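Local structure of AGR_C_4470p (Agrobacterium tumefaciens str. C58, 2HQV) at residues E54-L59 with A131-D136; D73-E78 with C145-M150. The protein is of unknown function but belongs to the ChuX/HutX haem-utilisation family, so it probably takes part in handling haem. All coordinates share one frame; numbering follows the deposited sequence.

Interaction 1: E54-L59 with A131-D136; sequences EILAIL and AITFVD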
loop_
_atom_site.group_PDB
_atom_site.type_symbol
_atom_site.label_atom_id
_atom_site.label_comp_id
_atom_site.label_asym_id
_atom_site.label_seq_id
_atom_site.Cartn_x
_atom_site.Cartn_y
_atom_site.Cartn_z
ATOM N N GLU A 54 16.623 3.468 -9.864
ATOM C CA GLU A 54 18.051 3.534 -10.152
ATOM C C GLU A 54 18.648 2.135 -10.283
ATOM O O GLU A 54 19.615 1.933 -11.015
ATOM C CB GLU A 54 18.768 4.337 -9.062
ATOM C CG GLU A 54 18.295 5.787 -8.995
ATOM C CD GLU A 54 18.972 6.590 -7.899
ATOM O OE1 GLU A 54 20.217 6.682 -7.913
ATOM O OE2 GLU A 54 18.258 7.132 -7.029
ATOM N N ILE A 55 18.058 1.172 -9.583
ATOM C CA ILE A 55 18.519 -0.209 -9.643
ATOM C C ILE A 55 17.946 -0.818 -10.934
ATOM O O ILE A 55 18.570 -1.667 -11.573
ATOM C CB ILE A 55 18.038 -0.997 -8.393
ATOM C CG1 ILE A 55 18.930 -2.216 -8.156
ATOM C CG2 ILE A 55 16.586 -1.426 -8.559
ATOM C CD1 ILE A 55 18.747 -3.328 -9.147
ATOM N N LEU A 56 16.759 -0.354 -11.312
ATOM C CA LEU A 56 16.096 -0.804 -12.529
ATOM C C LEU A 56 16.921 -0.374 -13.747
ATOM O O LEU A 56 17.139 -1.157 -14.668
ATOM C CB LEU A 56 14.688 -0.198 -12.604
ATOM C CG LEU A 56 13.469 -1.114 -12.415
ATOM C CD1 LEU A 56 13.629 -1.989 -11.189
ATOM C CD2 LEU A 56 12.211 -0.252 -12.310
ATOM N N ALA A 57 17.386 0.871 -13.740
ATOM C CA ALA A 57 18.183 1.388 -14.853
ATOM C C ALA A 57 19.552 0.706 -14.940
ATOM O O ALA A 57 20.303 0.917 -15.889
ATOM C CB ALA A 57 18.362 2.899 -14.710
ATOM N N ILE A 58 19.860 -0.124 -13.949
ATOM C CA ILE A 58 21.140 -0.820 -13.900
ATOM C C ILE A 58 21.061 -2.306 -14.288
ATOM O O ILE A 58 22.087 -2.976 -14.446
ATOM C CB ILE A 58 21.772 -0.620 -12.484
ATOM C CG1 ILE A 58 22.723 0.576 -12.522
ATOM C CG2 ILE A 58 22.496 -1.859 -12.014
ATOM C CD1 ILE A 58 22.085 1.862 -12.988
ATOM N N LEU A 59 19.842 -2.810 -14.462
ATOM C CA LEU A 59 19.622 -4.204 -14.850
ATOM C C LEU A 59 20.050 -4.436 -16.299
ATOM O O LEU A 59 20.193 -3.487 -17.069
ATOM C CB LEU A 59 18.138 -4.557 -14.709
ATOM C CG LEU A 59 17.581 -5.180 -13.425
ATOM C CD1 LEU A 59 18.251 -4.601 -12.201
ATOM C CD2 LEU A 59 16.073 -4.951 -13.389
ATOM N N ALA A 131 6.563 7.234 -14.975
ATOM C CA ALA A 131 6.965 6.248 -15.964
ATOM C C ALA A 131 6.280 4.920 -15.681
ATOM O O ALA A 131 5.758 4.699 -14.591
ATOM C CB ALA A 131 8.485 6.067 -15.926
ATOM N N ILE A 132 6.270 4.047 -16.676
ATOM C CA ILE A 132 5.680 2.721 -16.539
ATOM C C ILE A 132 6.763 1.797 -17.076
ATOM O O ILE A 132 7.078 1.829 -18.266
ATOM C CB ILE A 132 4.390 2.596 -17.373
ATOM C CG1 ILE A 132 3.365 3.626 -16.878
ATOM C CG2 ILE A 132 3.819 1.175 -17.251
ATOM C CD1 ILE A 132 2.191 3.808 -17.782
ATOM N N THR A 133 7.345 0.994 -16.191
ATOM C CA THR A 133 8.439 0.105 -16.568
ATOM C C THR A 133 8.093 -1.375 -16.556
ATOM O O THR A 133 7.634 -1.910 -15.543
ATOM C CB THR A 133 9.641 0.305 -15.629
ATOM O OG1 THR A 133 9.922 1.706 -15.520
ATOM C CG2 THR A 133 10.867 -0.447 -16.164
ATOM N N PHE A 134 8.341 -2.023 -17.693
ATOM C CA PHE A 134 8.089 -3.448 -17.853
ATOM C C PHE A 134 9.355 -4.168 -17.403
ATOM O O PHE A 134 10.408 -4.042 -18.037
ATOM C CB PHE A 134 7.779 -3.768 -19.323
ATOM C CG PHE A 134 6.543 -3.094 -19.839
ATOM C CD1 PHE A 134 6.542 -1.732 -20.129
ATOM C CD2 PHE A 134 5.367 -3.819 -20.009
ATOM C CE1 PHE A 134 5.388 -1.098 -20.579
ATOM C CE2 PHE A 134 4.204 -3.202 -20.458
ATOM C CZ PHE A 134 4.208 -1.837 -20.744
ATOM N N VAL A 135 9.249 -4.907 -16.301
ATOM C CA VAL A 135 10.387 -5.622 -15.733
ATOM C C VAL A 135 10.309 -7.119 -16.025
ATOM O O VAL A 135 9.363 -7.798 -15.635
ATOM C CB VAL A 135 10.455 -5.372 -14.211
ATOM C CG1 VAL A 135 11.688 -6.031 -13.610
ATOM C CG2 VAL A 135 10.466 -3.864 -13.944
ATOM N N ASP A 136 11.321 -7.615 -16.729
ATOM C CA ASP A 136 11.399 -9.016 -17.131
ATOM C C ASP A 136 12.764 -9.526 -16.668
ATOM O O ASP A 136 13.771 -9.317 -17.341
ATOM C CB ASP A 136 11.278 -9.098 -18.663
ATOM C CG ASP A 136 11.378 -10.517 -19.197
ATOM O OD1 ASP A 136 11.761 -11.434 -18.433
ATOM O OD2 ASP A 136 11.072 -10.711 -20.398
#

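Interaction 2: D73-E78 with C145-M150; sequences DAIWNE and CSVWFM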
loop_
_atom_site.group_PDB
_atom_site.type_symbol
_atom_site.label_atom_id
_atom_site.label_comp_id
_atom_site.label_asym_id
_atom_site.label_seq_id
_atom_site.Cartn_x
_atom_site.Cartn_y
_atom_site.Cartn_z
ATOM N N ASP A 73 -3.286 5.253 -19.621
ATOM C CA ASP A 73 -4.586 4.733 -20.050
ATOM C C ASP A 73 -4.502 3.594 -21.069
ATOM O O ASP A 73 -5.232 2.609 -20.963
ATOM C CB ASP A 73 -5.427 5.873 -20.634
ATOM C CG ASP A 73 -6.104 6.703 -19.566
ATOM O OD1 ASP A 73 -5.450 7.043 -18.560
ATOM O OD2 ASP A 73 -7.297 7.020 -19.736
ATOM N N ALA A 74 -3.628 3.729 -22.060
ATOM C CA ALA A 74 -3.491 2.694 -23.082
ATOM C C ALA A 74 -3.004 1.385 -22.471
ATOM O O ALA A 74 -3.496 0.300 -22.805
ATOM C CB ALA A 74 -2.520 3.148 -24.171
ATOM N N ILE A 75 -2.032 1.490 -21.573
ATOM C CA ILE A 75 -1.476 0.311 -20.930
ATOM C C ILE A 75 -2.487 -0.347 -19.999
ATOM O O ILE A 75 -2.622 -1.574 -19.988
ATOM C CB ILE A 75 -0.166 0.670 -20.189
ATOM C CG1 ILE A 75 0.905 1.030 -21.232
ATOM C CG2 ILE A 75 0.297 -0.497 -19.312
ATOM C CD1 ILE A 75 2.215 1.575 -20.658
ATOM N N TRP A 76 -3.210 0.460 -19.228
ATOM C CA TRP A 76 -4.220 -0.084 -18.329
ATOM C C TRP A 76 -5.295 -0.809 -19.146
ATOM O O TRP A 76 -5.688 -1.923 -18.814
ATOM C CB TRP A 76 -4.859 1.037 -17.506
ATOM C CG TRP A 76 -5.814 0.546 -16.481
ATOM C CD1 TRP A 76 -7.160 0.370 -16.630
ATOM C CD2 TRP A 76 -5.502 0.136 -15.142
ATOM N NE1 TRP A 76 -7.703 -0.124 -15.471
ATOM C CE2 TRP A 76 -6.710 -0.283 -14.542
ATOM C CE3 TRP A 76 -4.315 0.072 -14.396
ATOM C CZ2 TRP A 76 -6.772 -0.749 -13.219
ATOM C CZ3 TRP A 76 -4.374 -0.393 -13.079
ATOM C CH2 TRP A 76 -5.597 -0.802 -12.509
ATOM N N ASN A 77 -5.770 -0.173 -20.213
ATOM C CA ASN A 77 -6.797 -0.782 -21.060
ATOM C C ASN A 77 -6.272 -2.097 -21.637
ATOM O O ASN A 77 -6.985 -3.101 -21.696
ATOM C CB ASN A 77 -7.182 0.160 -22.205
ATOM C CG ASN A 77 -8.146 -0.485 -23.187
ATOM O OD1 ASN A 77 -9.273 -0.830 -22.829
ATOM N ND2 ASN A 77 -7.704 -0.660 -24.432
ATOM N N GLU A 78 -5.016 -2.074 -22.057
ATOM C CA GLU A 78 -4.365 -3.246 -22.620
ATOM C C GLU A 78 -4.371 -4.391 -21.602
ATOM O O GLU A 78 -4.807 -5.510 -21.898
ATOM C CB GLU A 78 -2.922 -2.893 -22.996
ATOM C CG GLU A 78 -2.248 -3.876 -23.916
ATOM C CD GLU A 78 -2.807 -3.818 -25.324
ATOM O OE1 GLU A 78 -2.540 -2.822 -26.034
ATOM O OE2 GLU A 78 -3.519 -4.762 -25.714
ATOM N N CYS A 145 7.754 -11.542 -14.708
ATOM C CA CYS A 145 7.328 -10.459 -15.588
ATOM C C CYS A 145 6.277 -9.589 -14.901
ATOM O O CYS A 145 5.253 -10.084 -14.448
ATOM C CB CYS A 145 6.765 -11.035 -16.886
ATOM S SG CYS A 145 7.976 -11.968 -17.873
ATOM N N SER A 146 6.532 -8.288 -14.842
ATOM C CA SER A 146 5.597 -7.375 -14.191
ATOM C C SER A 146 5.646 -5.984 -14.809
ATOM O O SER A 146 6.584 -5.637 -15.537
ATOM C CB SER A 146 5.912 -7.295 -12.690
ATOM O OG SER A 146 7.275 -6.959 -12.474
ATOM N N VAL A 147 4.615 -5.197 -14.532
ATOM C CA VAL A 147 4.530 -3.838 -15.040
ATOM C C VAL A 147 4.520 -2.896 -13.835
ATOM O O VAL A 147 3.597 -2.919 -13.014
ATOM C CB VAL A 147 3.252 -3.634 -15.877
ATOM C CG1 VAL A 147 3.253 -2.238 -16.501
ATOM C CG2 VAL A 147 3.169 -4.706 -16.964
ATOM N N TRP A 148 5.564 -2.080 -13.740
ATOM C CA TRP A 148 5.731 -1.140 -12.643
ATOM C C TRP A 148 5.298 0.283 -12.993
ATOM O O TRP A 148 5.859 0.901 -13.894
ATOM C CB TRP A 148 7.205 -1.090 -12.225
ATOM C CG TRP A 148 7.760 -2.360 -11.639
ATOM C CD1 TRP A 148 7.449 -3.644 -11.997
ATOM C CD2 TRP A 148 8.766 -2.460 -10.624
ATOM N NE1 TRP A 148 8.196 -4.533 -11.263
ATOM C CE2 TRP A 148 9.009 -3.834 -10.411
ATOM C CE3 TRP A 148 9.478 -1.520 -9.863
ATOM C CZ2 TRP A 148 9.949 -4.295 -9.481
ATOM C CZ3 TRP A 148 10.412 -1.979 -8.933
ATOM C CH2 TRP A 148 10.634 -3.353 -8.749
ATOM N N PHE A 149 4.308 0.804 -12.284
ATOM C CA PHE A 149 3.890 2.178 -12.510
ATOM C C PHE A 149 4.729 2.982 -11.512
ATOM O O PHE A 149 4.537 2.879 -10.303
ATOM C CB PHE A 149 2.389 2.334 -12.259
ATOM C CG PHE A 149 1.543 1.778 -13.372
ATOM C CD1 PHE A 149 1.572 0.418 -13.665
ATOM C CD2 PHE A 149 0.772 2.621 -14.169
ATOM C CE1 PHE A 149 0.850 -0.103 -14.740
ATOM C CE2 PHE A 149 0.044 2.114 -15.250
ATOM C CZ PHE A 149 0.084 0.747 -15.535
HETATM N N MSE A 150 5.687 3.744 -12.035
HETATM C CA MSE A 150 6.606 4.532 -11.208
HETATM C C MSE A 150 6.121 5.943 -10.889
HETATM O O MSE A 150 5.421 6.564 -11.688
HETATM C CB MSE A 150 7.964 4.668 -11.906
HETATM C CG MSE A 150 8.504 3.403 -12.553
HETATM SE SE MSE A 150 8.828 2.005 -11.276
HETATM C CE MSE A 150 10.114 2.900 -10.109
#

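Interaction 1: E54-L59 with A131-D136
Thr133 and Val135 on strand 129-139 meet Leu56, which reaches across from helix 52-56. Ile132, just before Thr133, turns its side chain to the other face of the sheet, onto Ile75 of helix 72-79. Thr133 then faces the 54-59 segment. Its CG2 lies anti to the backbone N (the OG1 torsion is -49°) and passes Leu56 CD2 at 4.1 Å, the two side chains running past each other in opposite directions. That same rotation sets OG1 beside the backbone N, and the hydroxyl is hydrogen-bonded to Ser66 OG on the edge strand 64-68, so the residue offers its methyl to Leu56 while the hydroxyl turns to the neighbouring strand. This alternation is that of a strand in the six-stranded antiparallel sheet of this ChuX/HutX-type fold: Phe134, next along, points its ring to the far face, where helix 172-185 packs on it. Val135 returns to the Leu56 side. Its CG2 approaches the same Leu56 CD2 at 4.3 Å, so one methyl of the leucine sits against both strand residues. Leu59 also directs its CB toward the strand, though Leu59 CD2 comes no nearer than 4.5 Å, to Val135 CG1. Leu59 closes the type I turn that starts at Leu56, its N hydrogen-bonded to Leu56 O at 3.2 Å. At Asp136 the side chain turns away from the 54-59 segment, and OD2 forms a salt bridge with Arg143 NH2.

Interaction 2: D73-E78 with C145-M150
Ile75 of helix 72-79 puts its CG2 methyl against two side chains of strand 142-151, Val147 and Phe149. The isoleucine holds CG2 anti to its own backbone N and CG1 beside that N (chi1 -68°), and it is the shorter branch that does the touching. CG2 lies 4.0 Å from Phe149 CZ, coming in obliquely at the far end of the ring. The phenylalanine brings its CZ there with CG anti to the carbonyl carbon (chi1 -76°). Two residues back on the same face, Val147 presents CG1 to the same methyl at 4.4 Å, a looser approach. Trp76 starts off across the line of the contact, but its indole swings nearer, and Trp76 CE3 comes to 4.6 Å from Phe149 CZ; its NE1 is hydrogen-bonded to Pro103 O. On the opposite face of the strand, Trp148 NE1 donates to Ser146 OG at 2.9 Å. The hydroxyl oxygen lies almost in the indole plane, yet the bond is bent, with an N-H...O angle of 140°; it ties together two side chains on that face. Around this contact Phe149 stacks on Phe158 of strand 156-161 and meets Phe72 steeply, Ile132 of strand 129-139 touches Phe149, and Phe178 of helix 172-185 packs on Val147, so helix 72-79 lies over the sheet with helix 172-185 beside it.

Both interactions are buried, apolar contacts of a helix on the six-stranded sheet, and they use neighbouring strands. In interaction 1 the helix packs on one face; in interaction 2 helix 72-79 covers the other. The strands 129-139 and 142-151 join them directly: Ala131 O to Met150 N and Thr133 N to Trp148 O, each 2.7 Å, are probable hydrogen bonds. Side chains also pack between the two contacts, Ile132 CG2 on Val147 CG1 at 3.5 Å on the helix 72-79 face and Val135 CG2 near Trp148 NE1 on the other. Interaction 1 meets through methyl groups alone, although Thr133 carries a hydroxyl bonded to the next strand, whereas interaction 2 adds an aromatic ring.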